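PDB 3CTP: periplasmic binding protein/LacI transcriptional regulator from Alkaliphilus metalliredigens, which binds the pentose D-xylulofuranose between two lobes and probably acts as a LacI-family repressor that regulates transcription by binding DNA. Local coordinates for residues Phe266-Ile271 / Lys316-Glu321; Arg161-His166 / Thr280-Pro285; Ile70-Phe75 / Val237-Ala242. All coordinates share one frame; numbering follows the deposited sequence.

Contact 1: Phe266-Ile271 / Lys316-Glu321; sequences FDNSFI and KLIERE. With XLF (beta-D-xylulofuranose), chain C.
Asn268 and Arg320 cross at about a right angle, and the carboxamide oxygen of one takes the end of the other: Arg320 NH2 donates to Asn268 OD1 over 2.7 Å. The amide and guanidinium planes are turned 51° apart, and the donor lies tilted from the carbonyl plane while OD1 sits near the guanidinium plane, at its edge. Arg320 gets there with its chain extended from CG to NE. Ile318 CG2 packs on one face of the guanidinium, offset toward the rim, 3.7 Å from its plane, and Ile318 CG1 meets Asn268 ND2 at 4.2 Å. The second amino group works through water: Arg320 NH1 donates to a water 3.0 Å away, which in turn donates to Ser269 O at 2.8 Å. Arg320 NH1 also reaches Leu279 O, and Asn268 ND2 is held by Asn283 OD1, so both ends of the amide are engaged.

In this periplasmic-binding-protein fold the loop after strand 262-264, at the edge of the parallel sheet, meets the end of strand 311-318, part of the other, mixed sheet, beside strand 281-283. The same loop carries Asp267 of the sugar pocket. Asp267 OD1 accepts from O2 of the xylulofuranose and Asp267 OD2 from O1, both at 2.6 Å. Gln284 NE2 also donates to Asp267 OD1, and Phe270 packs against Ser71 of the second subunit.

Contact 2: Arg161-His166 / Thr280-Pro285; sequences RMAFDH and TTINQP. With XLF (beta-D-xylulofuranose), chain C.
Met162 lays its CB against Ile282 CD1 at 4.0 Å, where helix 156-169 packs on the short strand 281-283 of the periplasmic-binding-protein fold. That strand is the last in its mixed sheet and runs antiparallel to strand 311-318, whose Val315 also touches Met162 and Ile282. Next in the helix, Ala163 continues the seam: its backbone N lies 4.2 Å from Ile282 CD1, and its small CB is 4.5 Å from the same methyl. Ile282 thus directs one branch end at two consecutive residues of the helix; CG1 stands anti to the carbonyl carbon (chi1 -55°), and a further turn at CG1 brings CD1 to the helix. Ile264 of strand 262-264 touches both Ala163 and Ile282, so the parallel sheet that holds this strand takes part in the apolar packing. Further along the strand segment, Gln284 NE2 donates to O3 of the xylulofuranose at 3.0 Å.

Within the helix, Arg161 NE donates to Asp165 OD1 at 2.9 Å, a salt bridge from i to i+4. OD1 lies in the guanidinium plane, whereas the donor meets it on the syn side but tilted from the carboxylate plane.

His166 comes at Thr280 from the opposite direction. Its CG is anti to the backbone N (chi1 180°), carrying the ring to the threonine methyl. The polar ends of this pair turn to a common partner, since His166 NE2 and Thr280 OG1 are both hydrogen-bonded to Thr323 OG1, while the methyl Thr280 CG2 lies 3.7 Å from His166 NE2.

Contact 3: Ile70-Phe75 / Val237-Ala242; sequences ISNPFF and VFNDIA. With XLF (beta-D-xylulofuranose), chain C.
Asn72 OD1 is gripped by two donors: Phe74 N at 2.9 Å, approaching from well above the carbonyl plane, and a water at 2.9 Å. That water also accepts a long bond from Ile241 N, joining the beginnings of two helices. The bond from Phe74 N makes Asn72 the N-cap of helix 73-88. With CG anti to the backbone N (chi1 179°), the amide extends into the cleft, and Asn72 ND2 donates to sugar O1 at 2.8 Å.

Asn239 faces it from the opposite direction, the two amide planes 72° apart. It caps helix 240-252, OD1 accepting from Ala242 N at 2.8 Å nearly along the C=O axis, while its ND2 donates to ring oxygen O5 of the xylulofuranose with an N-H...O angle of 168°. Both ND2 atoms, 3.5 Å apart, also donate to Asp213, Asn72 ND2 to OD2 and Asn239 ND2 to OD1.

Beside this polar centre, Ile241 slides past Asn72 with CG2 3.6 Å from OD1, and Pro73 CD rests 4.0 Å from Ile241 CB. A leucine in place of Asn72 would probably leave sugar O1 and one oxygen of Asp213 without this donor and the start of helix 73-88 without its side-chain cap. Phe74 and Phe75 add apolar walls: Phe74 CD2 lies over the centre of one face of the Phe75 ring and comes within 3.5 Å of sugar C1.

Two helix N-termini, one from each lobe, meet beside the sugar; Phe141 of strand 138-141 touches both phenylalanine rings, helix 271-274 covers Pro73 and Ile241 through Ile271, and Leu274 of the second subunit packs on Ile241.

How the contacts relate
All three contacts reach the one xylulofuranose in the cleft: contact 1 through Asp267, contact 2 through Gln284 and contact 3 through Asn72 and Asn239, with Glu142, Arg124 and Arg190 completing its polar shell. Contacts 1 and 2 have centres about 8 Å apart and are joined by two probable backbone hydrogen bonds, Asp267 N to Ile282 O at 2.7 Å from the loop and Asn283 N to Lys316 O at 2.8 Å between the paired strands. Contact 3, its centre about 11 Å from that of contact 1 and about 15 Å from that of contact 2, is tied to both by Asp240: OD2 lies 3.0 Å from Ser269 N, and OD1 lies 2.6 Å from Thr281 OG1. Contacts 1 and 3 also touch the second subunit.

Contact 1: Phe266-Ile271 / Lys316-Glu321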
loop_
_atom_site.group_PDB
_atom_site.type_symbol
_atom_site.label_atom_id
_atom_site.label_comp_id
_atom_site.label_asym_id
_atom_site.label_seq_id
_atom_site.Cartn_x
_atom_site.Cartn_y
_atom_site.Cartn_z
ATOM N N PHE A 266 -11.106 8.980 -7.591
ATOM C CA PHE A 266 -12.177 8.284 -6.899
ATOM C C PHE A 266 -11.554 7.417 -5.829
ATOM O O PHE A 266 -10.564 6.739 -6.101
ATOM C CB PHE A 266 -12.930 7.362 -7.881
ATOM C CG PHE A 266 -14.377 7.082 -7.504
ATOM C CD1 PHE A 266 -15.413 7.691 -8.210
ATOM C CD2 PHE A 266 -14.693 6.157 -6.524
ATOM C CE1 PHE A 266 -16.746 7.415 -7.903
ATOM C CE2 PHE A 266 -16.019 5.881 -6.205
ATOM C CZ PHE A 266 -17.053 6.524 -6.900
ATOM N N ASP A 267 -12.151 7.448 -4.637
ATOM C CA ASP A 267 -11.867 6.572 -3.488
ATOM C C ASP A 267 -11.786 7.367 -2.176
ATOM O O ASP A 267 -12.241 6.902 -1.138
ATOM C CB ASP A 267 -10.519 5.857 -3.547
ATOM C CG ASP A 267 -10.483 4.700 -4.530
ATOM O OD1 ASP A 267 -11.559 4.175 -4.930
ATOM O OD2 ASP A 267 -9.339 4.279 -4.849
ATOM N N ASN A 268 -11.109 8.511 -2.225
ATOM C CA ASN A 268 -10.578 9.134 -1.003
ATOM C C ASN A 268 -9.678 8.155 -0.257
ATOM O O ASN A 268 -9.836 7.939 0.949
ATOM C CB ASN A 268 -11.688 9.632 -0.073
ATOM C CG ASN A 268 -11.144 10.585 0.990
ATOM O OD1 ASN A 268 -10.037 11.110 0.849
ATOM N ND2 ASN A 268 -11.914 10.793 2.069
ATOM N N SER A 269 -8.712 7.592 -0.976
ATOM C CA SER A 269 -7.650 6.843 -0.304
ATOM C C SER A 269 -6.483 7.778 0.089
ATOM O O SER A 269 -6.419 8.956 -0.323
ATOM C CB SER A 269 -7.145 5.702 -1.188
ATOM O OG SER A 269 -6.450 6.214 -2.315
ATOM N N PHE A 270 -5.567 7.280 0.913
ATOM C CA PHE A 270 -4.629 8.221 1.499
ATOM C C PHE A 270 -3.702 8.879 0.496
ATOM O O PHE A 270 -3.144 9.943 0.763
ATOM C CB PHE A 270 -3.843 7.576 2.664
ATOM C CG PHE A 270 -2.814 6.549 2.248
ATOM C CD1 PHE A 270 -1.595 6.953 1.718
ATOM C CD2 PHE A 270 -3.029 5.185 2.493
ATOM C CE1 PHE A 270 -0.588 6.006 1.362
ATOM C CE2 PHE A 270 -2.043 4.229 2.155
ATOM C CZ PHE A 270 -0.819 4.650 1.580
ATOM N N ILE A 271 -3.538 8.277 -0.674
ATOM C CA ILE A 271 -2.597 8.837 -1.643
ATOM C C ILE A 271 -3.022 10.224 -2.109
ATOM O O ILE A 271 -2.177 11.062 -2.469
ATOM C CB ILE A 271 -2.398 7.869 -2.845
ATOM C CG1 ILE A 271 -1.210 8.306 -3.701
ATOM C CG2 ILE A 271 -3.653 7.777 -3.671
ATOM C CD1 ILE A 271 0.133 8.073 -2.993
ATOM N N LYS A 316 -19.646 10.682 -1.581
ATOM C CA LYS A 316 -19.744 12.136 -1.571
ATOM C C LYS A 316 -18.490 12.767 -2.139
ATOM O O LYS A 316 -17.399 12.193 -2.067
ATOM C CB LYS A 316 -19.947 12.629 -0.151
ATOM C CG LYS A 316 -18.767 12.381 0.715
ATOM C CD LYS A 316 -19.024 12.740 2.179
ATOM C CE LYS A 316 -17.760 12.435 2.988
ATOM N NZ LYS A 316 -18.066 11.939 4.368
ATOM N N LEU A 317 -18.653 13.963 -2.692
ATOM C CA LEU A 317 -17.536 14.701 -3.270
ATOM C C LEU A 317 -16.640 15.274 -2.179
ATOM O O LEU A 317 -17.142 15.857 -1.196
ATOM C CB LEU A 317 -18.109 15.849 -4.102
ATOM C CG LEU A 317 -17.090 16.850 -4.617
ATOM C CD1 LEU A 317 -16.302 16.167 -5.720
ATOM C CD2 LEU A 317 -17.841 18.057 -5.168
ATOM N N ILE A 318 -15.324 15.104 -2.341
ATOM C CA ILE A 318 -14.344 15.717 -1.432
ATOM C C ILE A 318 -13.542 16.719 -2.263
ATOM O O ILE A 318 -12.737 16.328 -3.121
ATOM C CB ILE A 318 -13.370 14.669 -0.849
ATOM C CG1 ILE A 318 -14.131 13.516 -0.194
ATOM C CG2 ILE A 318 -12.357 15.342 0.115
ATOM C CD1 ILE A 318 -14.954 13.907 0.993
ATOM N N GLU A 319 -13.796 18.012 -2.075
ATOM C CA GLU A 319 -13.136 19.024 -2.904
ATOM C C GLU A 319 -11.792 19.376 -2.300
ATOM O O GLU A 319 -11.729 19.739 -1.130
ATOM C CB GLU A 319 -13.989 20.311 -2.973
ATOM C CG GLU A 319 -15.221 20.212 -3.830
ATOM C CD GLU A 319 -15.851 21.592 -4.061
ATOM O OE1 GLU A 319 -15.203 22.469 -4.698
ATOM O OE2 GLU A 319 -16.994 21.786 -3.598
ATOM N N ARG A 320 -10.724 19.254 -3.091
ATOM C CA ARG A 320 -9.397 19.629 -2.650
ATOM C C ARG A 320 -8.761 20.568 -3.673
ATOM O O ARG A 320 -9.443 21.459 -4.182
ATOM C CB ARG A 320 -8.540 18.402 -2.393
ATOM C CG ARG A 320 -9.141 17.459 -1.353
ATOM C CD ARG A 320 -8.079 16.506 -0.862
ATOM N NE ARG A 320 -8.538 15.631 0.214
ATOM C CZ ARG A 320 -8.669 14.312 0.088
ATOM N NH1 ARG A 320 -8.426 13.707 -1.084
ATOM N NH2 ARG A 320 -9.037 13.597 1.139
ATOM N N GLU A 321 -7.467 20.414 -3.938
ATOM C CA GLU A 321 -6.734 21.462 -4.656
ATOM C C GLU A 321 -6.582 21.236 -6.156
ATOM O O GLU A 321 -6.143 22.144 -6.878
ATOM C CB GLU A 321 -5.340 21.664 -4.031
ATOM C CG GLU A 321 -5.338 22.224 -2.601
ATOM C CD GLU A 321 -3.965 22.107 -1.922
ATOM O OE1 GLU A 321 -3.173 21.202 -2.274
ATOM O OE2 GLU A 321 -3.672 22.923 -1.022
HETATM O O4 XLF C . -12.693 -1.410 -8.511
HETATM C C4 XLF C . -12.568 -0.035 -8.141
HETATM C C5 XLF C . -11.377 0.536 -8.896
HETATM O O5 XLF C . -10.345 0.726 -7.922
HETATM C C3 XLF C . -12.187 0.098 -6.675
HETATM O O3 XLF C . -13.279 0.587 -5.885
HETATM C C2 XLF C . -11.062 1.092 -6.746
HETATM O O2 XLF C . -11.569 2.433 -6.902
HETATM C C1 XLF C . -10.127 1.007 -5.557
HETATM O O1 XLF C . -9.019 1.897 -5.762
HETATM O O HOH W 1 -7.813 10.871 -1.879
#

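Contact 2: Arg161-His166 / Thr280-Pro285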
loop_
_atom_site.group_PDB
_atom_site.type_symbol
_atom_site.label_atom_id
_atom_site.label_comp_id
_atom_site.label_asym_id
_atom_site.label_seq_id
_atom_site.Cartn_x
_atom_site.Cartn_y
_atom_site.Cartn_z
ATOM N N ARG A 161 -21.447 10.212 -11.886
ATOM C CA ARG A 161 -22.229 11.423 -12.221
ATOM C C ARG A 161 -21.727 12.633 -11.439
ATOM O O ARG A 161 -21.610 13.739 -11.997
ATOM C CB ARG A 161 -23.710 11.196 -11.950
ATOM C CG ARG A 161 -24.520 12.454 -12.283
ATOM C CD ARG A 161 -24.268 12.929 -13.733
ATOM N NE ARG A 161 -25.118 14.076 -14.102
ATOM C CZ ARG A 161 -26.341 13.956 -14.620
ATOM N NH1 ARG A 161 -26.874 12.741 -14.811
ATOM N NH2 ARG A 161 -27.040 15.047 -14.946
ATOM N N MET A 162 -21.449 12.438 -10.145
ATOM C CA MET A 162 -21.002 13.577 -9.302
ATOM C C MET A 162 -19.695 14.121 -9.853
ATOM O O MET A 162 -19.427 15.335 -9.827
ATOM C CB MET A 162 -20.735 13.175 -7.829
ATOM C CG MET A 162 -21.927 12.885 -6.959
ATOM S SD MET A 162 -21.374 12.322 -5.296
ATOM C CE MET A 162 -22.855 11.414 -4.917
ATOM N N ALA A 163 -18.819 13.220 -10.271
ATOM C CA ALA A 163 -17.538 13.673 -10.810
ATOM C C ALA A 163 -17.737 14.495 -12.059
ATOM O O ALA A 163 -17.095 15.534 -12.225
ATOM C CB ALA A 163 -16.620 12.473 -11.096
ATOM N N PHE A 164 -18.653 14.066 -12.934
ATOM C CA PHE A 164 -18.881 14.886 -14.126
ATOM C C PHE A 164 -19.446 16.247 -13.735
ATOM O O PHE A 164 -19.012 17.291 -14.241
ATOM C CB PHE A 164 -19.897 14.236 -15.078
ATOM C CG PHE A 164 -20.195 15.117 -16.239
ATOM C CD1 PHE A 164 -19.347 15.129 -17.318
ATOM C CD2 PHE A 164 -21.253 16.029 -16.194
ATOM C CE1 PHE A 164 -19.568 15.993 -18.394
ATOM C CE2 PHE A 164 -21.476 16.902 -17.280
ATOM C CZ PHE A 164 -20.641 16.878 -18.355
ATOM N N ASP A 165 -20.463 16.216 -12.878
ATOM C CA ASP A 165 -21.170 17.462 -12.507
ATOM C C ASP A 165 -20.159 18.439 -11.903
ATOM O O ASP A 165 -20.231 19.654 -12.138
ATOM C CB ASP A 165 -22.262 17.185 -11.468
ATOM C CG ASP A 165 -23.467 16.477 -12.059
ATOM O OD1 ASP A 165 -23.585 16.434 -13.301
ATOM O OD2 ASP A 165 -24.280 15.982 -11.266
ATOM N N HIS A 166 -19.199 17.920 -11.135
ATOM C CA HIS A 166 -18.222 18.820 -10.500
ATOM C C HIS A 166 -17.306 19.458 -11.551
ATOM O O HIS A 166 -17.092 20.677 -11.545
ATOM C CB HIS A 166 -17.431 18.063 -9.424
ATOM C CG HIS A 166 -16.408 18.898 -8.720
ATOM N ND1 HIS A 166 -16.741 19.975 -7.925
ATOM C CD2 HIS A 166 -15.057 18.790 -8.673
ATOM C CE1 HIS A 166 -15.628 20.519 -7.440
ATOM N NE2 HIS A 166 -14.595 19.805 -7.867
ATOM N N THR A 280 -8.849 16.308 -5.486
ATOM C CA THR A 280 -10.305 16.254 -5.408
ATOM C C THR A 280 -10.752 14.850 -5.790
ATOM O O THR A 280 -10.200 14.240 -6.723
ATOM C CB THR A 280 -10.909 17.260 -6.374
ATOM O OG1 THR A 280 -10.537 18.572 -5.937
ATOM C CG2 THR A 280 -12.433 17.123 -6.430
ATOM N N THR A 281 -11.728 14.321 -5.072
ATOM C CA THR A 281 -12.049 12.903 -5.260
ATOM C C THR A 281 -13.469 12.624 -4.800
ATOM O O THR A 281 -14.166 13.512 -4.323
ATOM C CB THR A 281 -11.021 12.012 -4.508
ATOM O OG1 THR A 281 -11.227 10.626 -4.840
ATOM C CG2 THR A 281 -11.164 12.213 -2.998
ATOM N N ILE A 282 -13.910 11.394 -5.006
ATOM C CA ILE A 282 -15.200 10.934 -4.528
ATOM C C ILE A 282 -14.915 9.939 -3.413
ATOM O O ILE A 282 -14.193 8.951 -3.586
ATOM C CB ILE A 282 -15.986 10.190 -5.626
ATOM C CG1 ILE A 282 -16.138 11.064 -6.887
ATOM C CG2 ILE A 282 -17.361 9.753 -5.085
ATOM C CD1 ILE A 282 -16.945 12.370 -6.655
ATOM N N ASN A 283 -15.477 10.207 -2.246
ATOM C CA ASN A 283 -15.285 9.352 -1.090
ATOM C C ASN A 283 -16.013 8.025 -1.170
ATOM O O ASN A 283 -17.234 8.009 -1.317
ATOM C CB ASN A 283 -15.820 10.089 0.156
ATOM C CG ASN A 283 -15.515 9.360 1.444
ATOM O OD1 ASN A 283 -14.357 9.332 1.887
ATOM N ND2 ASN A 283 -16.553 8.779 2.075
ATOM N N GLN A 284 -15.276 6.911 -1.028
ATOM C CA GLN A 284 -15.913 5.640 -0.649
ATOM C C GLN A 284 -15.879 5.479 0.854
ATOM O O GLN A 284 -14.816 5.684 1.475
ATOM C CB GLN A 284 -15.164 4.445 -1.257
ATOM C CG GLN A 284 -15.237 4.361 -2.757
ATOM C CD GLN A 284 -14.937 2.954 -3.236
ATOM O OE1 GLN A 284 -15.722 2.047 -2.997
ATOM N NE2 GLN A 284 -13.820 2.772 -3.963
ATOM N N PRO A 285 -17.030 5.149 1.466
ATOM C CA PRO A 285 -17.087 5.166 2.931
ATOM C C PRO A 285 -16.549 3.871 3.509
ATOM O O PRO A 285 -17.305 2.922 3.781
ATOM C CB PRO A 285 -18.583 5.314 3.229
ATOM C CG PRO A 285 -19.270 4.671 2.028
ATOM C CD PRO A 285 -18.357 4.985 0.837
HETATM O O4 XLF C . -12.693 -1.410 -8.511
HETATM C C4 XLF C . -12.568 -0.035 -8.141
HETATM C C5 XLF C . -11.377 0.536 -8.896
HETATM O O5 XLF C . -10.345 0.726 -7.922
HETATM C C3 XLF C . -12.187 0.098 -6.675
HETATM O O3 XLF C . -13.279 0.587 -5.885
HETATM C C2 XLF C . -11.062 1.092 -6.746
HETATM O O2 XLF C . -11.569 2.433 -6.902
HETATM C C1 XLF C . -10.127 1.007 -5.557
HETATM O O1 XLF C . -9.019 1.897 -5.762
#

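Contact 3: Ile70-Phe75 / Val237-Ala242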
loop_
_atom_site.group_PDB
_atom_site.type_symbol
_atom_site.label_atom_id
_atom_site.label_comp_id
_atom_site.label_asym_id
_atom_site.label_seq_id
_atom_site.Cartn_x
_atom_site.Cartn_y
_atom_site.Cartn_z
ATOM N N ILE A 70 -2.856 -5.061 -2.285
ATOM C CA ILE A 70 -2.766 -4.097 -1.154
ATOM C C ILE A 70 -1.790 -2.983 -1.495
ATOM O O ILE A 70 -1.703 -1.970 -0.757
ATOM C CB ILE A 70 -2.360 -4.716 0.222
ATOM C CG1 ILE A 70 -1.081 -5.540 0.102
ATOM C CG2 ILE A 70 -3.537 -5.511 0.837
ATOM C CD1 ILE A 70 -0.519 -6.010 1.433
ATOM N N SER A 71 -1.107 -3.147 -2.625
ATOM C CA SER A 71 -0.377 -1.977 -3.229
ATOM C C SER A 71 -1.252 -0.794 -3.636
ATOM O O SER A 71 -0.771 0.334 -3.716
ATOM C CB SER A 71 0.482 -2.346 -4.411
ATOM O OG SER A 71 -0.261 -2.406 -5.613
ATOM N N ASN A 72 -2.541 -1.029 -3.844
ATOM C CA ASN A 72 -3.471 0.108 -3.977
ATOM C C ASN A 72 -3.904 0.557 -2.584
ATOM O O ASN A 72 -4.463 -0.237 -1.824
ATOM C CB ASN A 72 -4.677 -0.368 -4.805
ATOM C CG ASN A 72 -5.720 0.709 -4.982
ATOM O OD1 ASN A 72 -5.750 1.720 -4.253
ATOM N ND2 ASN A 72 -6.598 0.510 -5.985
ATOM N N PRO A 73 -3.576 1.805 -2.224
ATOM C CA PRO A 73 -3.903 2.313 -0.896
ATOM C C PRO A 73 -5.318 2.028 -0.475
ATOM O O PRO A 73 -5.567 1.736 0.683
ATOM C CB PRO A 73 -3.695 3.830 -1.055
ATOM C CG PRO A 73 -2.503 3.889 -1.967
ATOM C CD PRO A 73 -2.819 2.808 -3.017
ATOM N N PHE A 74 -6.266 2.093 -1.400
ATOM C CA PHE A 74 -7.656 1.879 -0.992
ATOM C C PHE A 74 -7.813 0.463 -0.412
ATOM O O PHE A 74 -8.490 0.251 0.604
ATOM C CB PHE A 74 -8.606 2.026 -2.203
ATOM C CG PHE A 74 -10.041 1.679 -1.861
ATOM C CD1 PHE A 74 -10.829 2.601 -1.194
ATOM C CD2 PHE A 74 -10.545 0.425 -2.157
ATOM C CE1 PHE A 74 -12.152 2.273 -0.835
ATOM C CE2 PHE A 74 -11.857 0.069 -1.806
ATOM C CZ PHE A 74 -12.653 1.007 -1.136
ATOM N N PHE A 75 -7.190 -0.522 -1.044
ATOM C CA PHE A 75 -7.375 -1.881 -0.527
ATOM C C PHE A 75 -6.596 -2.136 0.756
ATOM O O PHE A 75 -7.033 -2.963 1.578
ATOM C CB PHE A 75 -7.043 -2.944 -1.577
ATOM C CG PHE A 75 -8.082 -3.020 -2.653
ATOM C CD1 PHE A 75 -9.366 -3.470 -2.350
ATOM C CD2 PHE A 75 -7.793 -2.603 -3.931
ATOM C CE1 PHE A 75 -10.366 -3.501 -3.349
ATOM C CE2 PHE A 75 -8.786 -2.613 -4.917
ATOM C CZ PHE A 75 -10.062 -3.080 -4.630
ATOM N N VAL A 237 -10.237 10.468 -13.352
ATOM C CA VAL A 237 -9.495 9.207 -13.373
ATOM C C VAL A 237 -10.169 8.197 -12.457
ATOM O O VAL A 237 -10.640 8.544 -11.370
ATOM C CB VAL A 237 -8.030 9.409 -12.920
ATOM C CG1 VAL A 237 -7.243 8.116 -13.178
ATOM C CG2 VAL A 237 -7.387 10.581 -13.670
ATOM N N PHE A 238 -10.230 6.946 -12.899
ATOM C CA PHE A 238 -11.095 5.963 -12.235
ATOM C C PHE A 238 -10.781 5.682 -10.776
ATOM O O PHE A 238 -11.660 5.197 -10.049
ATOM C CB PHE A 238 -11.143 4.641 -13.036
ATOM C CG PHE A 238 -9.827 3.884 -13.063
ATOM C CD1 PHE A 238 -9.571 2.878 -12.127
ATOM C CD2 PHE A 238 -8.886 4.127 -14.057
ATOM C CE1 PHE A 238 -8.377 2.189 -12.183
ATOM C CE2 PHE A 238 -7.694 3.425 -14.122
ATOM C CZ PHE A 238 -7.446 2.448 -13.180
ATOM N N ASN A 239 -9.545 5.909 -10.326
ATOM C CA ASN A 239 -9.299 5.869 -8.882
ATOM C C ASN A 239 -8.142 6.745 -8.502
ATOM O O ASN A 239 -7.493 7.336 -9.373
ATOM C CB ASN A 239 -9.162 4.428 -8.333
ATOM C CG ASN A 239 -7.910 3.738 -8.785
ATOM O OD1 ASN A 239 -6.974 4.376 -9.236
ATOM N ND2 ASN A 239 -7.880 2.393 -8.664
ATOM N N ASP A 240 -7.947 6.925 -7.198
ATOM C CA ASP A 240 -6.967 7.896 -6.736
ATOM C C ASP A 240 -5.532 7.488 -7.045
ATOM O O ASP A 240 -4.713 8.338 -7.374
ATOM C CB ASP A 240 -7.083 8.160 -5.224
ATOM C CG ASP A 240 -8.337 8.925 -4.852
ATOM O OD1 ASP A 240 -9.011 9.496 -5.737
ATOM O OD2 ASP A 240 -8.635 8.965 -3.629
ATOM N N ILE A 241 -5.219 6.198 -6.909
ATOM C CA ILE A 241 -3.825 5.777 -7.185
ATOM C C ILE A 241 -3.498 5.923 -8.682
ATOM O O ILE A 241 -2.400 6.370 -9.044
ATOM C CB ILE A 241 -3.519 4.361 -6.596
ATOM C CG1 ILE A 241 -2.039 4.006 -6.774
ATOM C CG2 ILE A 241 -4.445 3.320 -7.175
ATOM C CD1 ILE A 241 -1.121 4.887 -5.949
ATOM N N ALA A 242 -4.447 5.602 -9.560
ATOM C CA ALA A 242 -4.219 5.864 -10.987
ATOM C C ALA A 242 -4.094 7.382 -11.229
ATOM O O ALA A 242 -3.274 7.848 -12.020
ATOM C CB ALA A 242 -5.370 5.271 -11.809
HETATM O O4 XLF C . -12.693 -1.410 -8.511
HETATM C C4 XLF C . -12.568 -0.035 -8.141
HETATM C C5 XLF C . -11.377 0.536 -8.896
HETATM O O5 XLF C . -10.345 0.726 -7.922
HETATM C C3 XLF C . -12.187 0.098 -6.675
HETATM O O3 XLF C . -13.279 0.587 -5.885
HETATM C C2 XLF C . -11.062 1.092 -6.746
HETATM O O2 XLF C . -11.569 2.433 -6.902
HETATM C C1 XLF C . -10.127 1.007 -5.557
HETATM O O1 XLF C . -9.019 1.897 -5.762
HETATM O O HOH W 2 -6.689 4.457 -4.557
#